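Halorhodopsin (PDB 2JAF) pumps chloride ions across the membrane of a halophilic archaeon, driven by light absorbed by its bound retinal. Local coordinates at residues D197-L202 / A246-R251; I89-G94 / E100-Q105. The protein carries 2 engineered substitutions. All coordinates share one frame; numbering follows the deposited sequence.

Contact 1: residues D197-L202 / A246-R251; sequences DTLRVL and AFILLR
L199 meets I248 and L249 where two antiparallel transmembrane helices of the seven-helix retinal-protein fold, 193-216 and 227-255, lie side by side. The evidence for a light contact is geometric: the short axes approach no closer than 10.7 Å at 170°, only 184 Å² is buried, and no hydrogen bond crosses, so apolar carbon contacts alone bridge the gap. The more extensively packed part is the inner side, where the two methyls of L199 are divided between two neighbours. CD1 is set against L249, 3.9 Å from its CB, with the two side chains at roughly a right angle; CD2 lies 3.9 Å from CG2 of I248, and these two chains slide past each other in opposite directions. With CG of L249 opposite its backbone N (chi1 169°), CD1 joins CB in touching CD1 of L199. L126 of helix 106-127 touches both L199 and L249, so a third helix closes this buried side. The outer side has fewer contacts. T198 is exposed, and its CG2 stays 4.7 Å from CG2 of I248, while its OG1 makes a weak hydrogen bond back to the carbonyl of E194. D197 and R200 take no part in the contact; NH1 of R200 bonds to the carbonyl O of L179. One turn beyond L199, partly exposed L202 reaches toward I248 tip to tip, with a single close pair: CD1 of L202 is 3.7 Å from CD1 of I248.

Contact 2: residues I89-G94 / E100-Q105; sequences IEMPAG and EMVRSQ. With BOG (octyl beta-D-glucopyranoside), chain F.
E90 and M101 face each other across paired backbones, their side chains crossing obliquely on the exposed side. The sulfur does the touching: SD of M101 lies 3.4 Å from CB of E90. M101 is bent at chi2 and chi3, which folds the thioether back over the neighbouring strand instead of letting it extend outward, while E90 runs on in an extended chain. Beyond the strand end, M91 crosses V102 at about a right angle. CG of M91 (chi1 -64°) sits beside its own backbone N, and further bends at chi2 and chi3 bring CE to 3.7 Å from CG2 of V102, so both ends of the methionine lie against the valine's methyls. Replacing M91 by alanine removes CG, SD and CE, which would probably strip the V102 methyls of part of their cover and open a gap beside them. I89 lies with V102 on the buried face, its CG1 3.7 Å from CB of S104, whose OG is turned to a hydrogen bond with E219.

The pairs belong to a beta hairpin, strands 87-90 and 101-104 running antiparallel. I89 and V102 form a hydrogen-bonded pair: I89 N to V102 O is 3.0 Å and lies in the carbonyl plane, whereas V102 N reaches I89 O at 2.9 Å from a position tilted 29° out of it. E90 and M101 are the adjoining non-hydrogen-bonded pair. Past them, M91 N meets E100 O at 3.1 Å, nearly in line with the C=O bond. Farther into the connecting loop, the carbonyl of G94 accepts a weak hydrogen bond from O6 of octyl glucoside, a detergent also held by W162 NE1, A96 N and G220 O.

In the fold
Contact 2 comes first along the chain and closes before contact 1 opens; their centres are 37 Å apart, their nearest atoms about 20 Å, and they do not touch. They lie on opposite sides of the chain's centre, within the one bacteriorhodopsin-like seven-helix fold, yet share no helix or strand. The hairpin of contact 2 sits between helices 58-82 and 106-127, while contact 1 pairs helices 193-216 and 227-255. Helix 106-127 links them: it follows directly on strand 101-104, and its L126 packs against contact 1. Retinal lies about 11 Å from the S104 side chain and about 10 Å from that of L202, placing the chromophore between the two sites.

Contact 1: residues D197-L202 / A246-R251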
# COMPACT_ATOMS: atom_id res chain seq x y z
N ASP A 197 15.45 -22.51 8.12
CA ASP A 197 16.36 -22.21 9.23
C ASP A 197 17.61 -21.47 8.75
O ASP A 197 18.12 -20.58 9.43
CB ASP A 197 16.76 -23.49 9.97
CG ASP A 197 15.62 -24.07 10.80
OD1 ASP A 197 14.68 -23.32 11.14
OD2 ASP A 197 15.67 -25.27 11.13
N THR A 198 18.11 -21.85 7.57
CA THR A 198 19.27 -21.19 7.00
C THR A 198 18.91 -19.75 6.63
O THR A 198 19.62 -18.80 6.98
CB THR A 198 19.75 -21.91 5.72
OG1 THR A 198 20.31 -23.18 6.08
CG2 THR A 198 20.80 -21.09 4.98
N LEU A 199 17.80 -19.59 5.92
CA LEU A 199 17.35 -18.28 5.48
C LEU A 199 16.95 -17.38 6.64
O LEU A 199 17.11 -16.16 6.57
CB LEU A 199 16.19 -18.42 4.49
CG LEU A 199 16.53 -19.14 3.18
CD1 LEU A 199 15.29 -19.26 2.31
CD2 LEU A 199 17.63 -18.39 2.44
N ARG A 200 16.44 -17.98 7.71
CA ARG A 200 16.02 -17.22 8.88
C ARG A 200 17.22 -16.54 9.54
O ARG A 200 17.13 -15.39 9.97
CB ARG A 200 15.32 -18.14 9.88
CG ARG A 200 14.91 -17.46 11.17
CD ARG A 200 14.04 -18.39 12.01
NE ARG A 200 14.75 -19.57 12.48
CZ ARG A 200 14.24 -20.45 13.33
NH1 ARG A 200 13.00 -20.28 13.78
NH2 ARG A 200 14.96 -21.47 13.76
N VAL A 201 18.34 -17.24 9.61
CA VAL A 201 19.54 -16.68 10.22
C VAL A 201 20.00 -15.49 9.39
O VAL A 201 20.38 -14.45 9.93
CB VAL A 201 20.69 -17.72 10.29
CG1 VAL A 201 21.96 -17.06 10.84
CG2 VAL A 201 20.27 -18.90 11.18
N LEU A 202 19.97 -15.64 8.07
CA LEU A 202 20.38 -14.56 7.18
C LEU A 202 19.52 -13.32 7.35
O LEU A 202 20.04 -12.20 7.39
CB LEU A 202 20.35 -15.02 5.72
CG LEU A 202 21.41 -16.04 5.31
CD1 LEU A 202 21.28 -16.35 3.82
CD2 LEU A 202 22.79 -15.49 5.62
N ALA A 246 18.42 -14.18 -2.18
CA ALA A 246 17.55 -14.69 -3.25
C ALA A 246 18.20 -15.85 -3.99
O ALA A 246 17.52 -16.80 -4.37
CB ALA A 246 17.22 -13.57 -4.23
N PHE A 247 19.51 -15.78 -4.18
CA PHE A 247 20.23 -16.85 -4.86
C PHE A 247 20.13 -18.16 -4.09
O PHE A 247 19.83 -19.21 -4.66
CB PHE A 247 21.71 -16.49 -5.02
CG PHE A 247 22.53 -17.59 -5.63
CD1 PHE A 247 22.40 -17.91 -6.98
CD2 PHE A 247 23.39 -18.36 -4.85
CE1 PHE A 247 23.11 -18.97 -7.55
CE2 PHE A 247 24.11 -19.42 -5.40
CZ PHE A 247 23.97 -19.73 -6.75
N ILE A 248 20.39 -18.09 -2.79
CA ILE A 248 20.33 -19.27 -1.93
C ILE A 248 18.93 -19.87 -1.91
O ILE A 248 18.77 -21.09 -2.01
CB ILE A 248 20.75 -18.91 -0.49
CG1 ILE A 248 22.23 -18.52 -0.48
CG2 ILE A 248 20.47 -20.09 0.45
CD1 ILE A 248 22.72 -17.97 0.85
N LEU A 249 17.92 -19.01 -1.79
CA LEU A 249 16.53 -19.46 -1.76
C LEU A 249 16.13 -20.12 -3.08
O LEU A 249 15.60 -21.24 -3.09
CB LEU A 249 15.61 -18.28 -1.44
CG LEU A 249 14.09 -18.40 -1.59
CD1 LEU A 249 13.58 -19.77 -1.17
CD2 LEU A 249 13.45 -17.30 -0.74
N LEU A 250 16.39 -19.44 -4.19
CA LEU A 250 16.03 -19.95 -5.51
C LEU A 250 16.75 -21.25 -5.87
O LEU A 250 16.14 -22.18 -6.40
CB LEU A 250 16.32 -18.88 -6.57
CG LEU A 250 15.84 -19.17 -7.99
CD1 LEU A 250 14.36 -19.56 -7.96
CD2 LEU A 250 16.04 -17.94 -8.85
N ARG A 251 18.04 -21.32 -5.57
CA ARG A 251 18.83 -22.51 -5.87
C ARG A 251 18.27 -23.72 -5.15
O ARG A 251 18.23 -24.82 -5.71
CB ARG A 251 20.30 -22.30 -5.46
CG ARG A 251 21.20 -23.49 -5.78
CD ARG A 251 22.65 -23.26 -5.37
NE ARG A 251 22.79 -23.04 -3.93
CZ ARG A 251 23.94 -22.78 -3.31
NH1 ARG A 251 25.07 -22.71 -4.01
NH2 ARG A 251 23.96 -22.57 -2.00

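Contact 2: residues I89-G94 / E100-Q105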
# COMPACT_ATOMS: atom_id res chain seq x y z
N ILE A 89 18.07 17.48 4.35
CA ILE A 89 17.28 17.65 5.56
C ILE A 89 18.09 18.39 6.62
O ILE A 89 19.26 18.08 6.84
CB ILE A 89 16.86 16.28 6.16
CG1 ILE A 89 16.24 15.38 5.08
CG2 ILE A 89 15.87 16.51 7.29
CD1 ILE A 89 14.95 15.90 4.50
N GLU A 90 17.48 19.37 7.27
CA GLU A 90 18.18 20.13 8.29
C GLU A 90 18.07 19.42 9.64
O GLU A 90 16.97 19.16 10.11
CB GLU A 90 17.59 21.53 8.42
CG GLU A 90 18.36 22.42 9.38
CD GLU A 90 17.85 23.84 9.38
OE1 GLU A 90 17.83 24.47 8.29
OE2 GLU A 90 17.46 24.34 10.46
N MET A 91 19.20 19.10 10.25
CA MET A 91 19.19 18.41 11.53
C MET A 91 18.82 19.37 12.66
O MET A 91 19.26 20.52 12.69
CB MET A 91 20.56 17.77 11.80
CG MET A 91 20.91 16.68 10.80
SD MET A 91 19.73 15.29 10.82
CE MET A 91 18.55 15.78 9.56
N PRO A 92 17.99 18.90 13.61
CA PRO A 92 17.51 19.66 14.77
C PRO A 92 18.52 19.82 15.89
O PRO A 92 19.51 19.10 15.94
CB PRO A 92 16.29 18.86 15.22
CG PRO A 92 16.75 17.46 14.97
CD PRO A 92 17.38 17.55 13.59
N ALA A 93 18.25 20.77 16.79
CA ALA A 93 19.12 21.02 17.93
C ALA A 93 19.37 19.72 18.69
O ALA A 93 18.46 18.89 18.85
CB ALA A 93 18.47 22.04 18.86
N GLY A 94 20.60 19.54 19.15
CA GLY A 94 20.94 18.33 19.88
C GLY A 94 21.68 17.32 19.02
O GLY A 94 22.48 16.54 19.52
N GLU A 100 22.79 22.06 10.32
CA GLU A 100 23.44 21.76 9.05
C GLU A 100 22.50 20.93 8.19
O GLU A 100 21.61 20.24 8.72
CB GLU A 100 24.73 20.98 9.27
CG GLU A 100 25.84 21.76 9.95
CD GLU A 100 27.10 20.93 10.13
OE1 GLU A 100 27.50 20.25 9.16
OE2 GLU A 100 27.68 20.94 11.24
N MET A 101 22.68 20.99 6.88
CA MET A 101 21.86 20.22 5.95
C MET A 101 22.61 18.94 5.63
O MET A 101 23.79 18.98 5.28
CB MET A 101 21.63 21.00 4.66
CG MET A 101 20.96 22.34 4.84
SD MET A 101 19.33 22.16 5.53
CE MET A 101 18.37 21.89 4.05
N VAL A 102 21.93 17.80 5.74
CA VAL A 102 22.58 16.53 5.43
C VAL A 102 21.82 15.83 4.31
O VAL A 102 20.61 15.98 4.16
CB VAL A 102 22.64 15.60 6.67
CG1 VAL A 102 23.36 16.30 7.81
CG2 VAL A 102 21.24 15.19 7.08
N ARG A 103 22.56 15.07 3.51
CA ARG A 103 21.98 14.33 2.40
C ARG A 103 21.26 13.08 2.91
O ARG A 103 21.88 12.21 3.53
CB ARG A 103 23.10 13.95 1.42
CG ARG A 103 22.66 13.13 0.22
CD ARG A 103 23.88 12.77 -0.63
NE ARG A 103 24.39 13.92 -1.37
CZ ARG A 103 24.07 14.21 -2.62
NH1 ARG A 103 23.23 13.43 -3.29
NH2 ARG A 103 24.58 15.28 -3.21
N SER A 104 19.96 13.00 2.64
CA SER A 104 19.15 11.87 3.07
C SER A 104 18.68 11.02 1.89
O SER A 104 17.92 11.49 1.05
CB SER A 104 17.93 12.36 3.85
OG SER A 104 17.07 11.28 4.18
N GLN A 105 19.14 9.78 1.83
CA GLN A 105 18.75 8.87 0.76
C GLN A 105 17.43 8.25 1.19
O GLN A 105 17.33 7.04 1.41
CB GLN A 105 19.81 7.77 0.57
CG GLN A 105 21.21 8.29 0.25
CD GLN A 105 22.21 7.17 -0.03
OE1 GLN A 105 22.29 6.19 0.71
NE2 GLN A 105 22.99 7.33 -1.09
C1 BOG F . 21.70 11.66 20.05
O1 BOG F . 20.33 11.40 20.37
C2 BOG F . 21.82 12.33 18.64
O2 BOG F . 21.24 11.48 17.65
C3 BOG F . 23.32 12.61 18.33
O3 BOG F . 23.46 13.21 17.05
C4 BOG F . 23.90 13.53 19.43
O4 BOG F . 25.28 13.82 19.18
C5 BOG F . 23.74 12.86 20.83
O5 BOG F . 22.32 12.55 21.07
C6 BOG F . 24.28 13.77 21.94
O6 BOG F . 23.39 14.86 22.23
C1' BOG F . 20.17 10.78 21.64
C2' BOG F . 18.85 10.06 21.70
C3' BOG F . 19.10 8.58 21.58
C4' BOG F . 17.82 7.77 21.63
C5' BOG F . 18.12 6.29 21.50
C6' BOG F . 16.86 5.51 21.19
C7' BOG F . 17.12 4.03 21.06
C8' BOG F . 15.83 3.30 20.75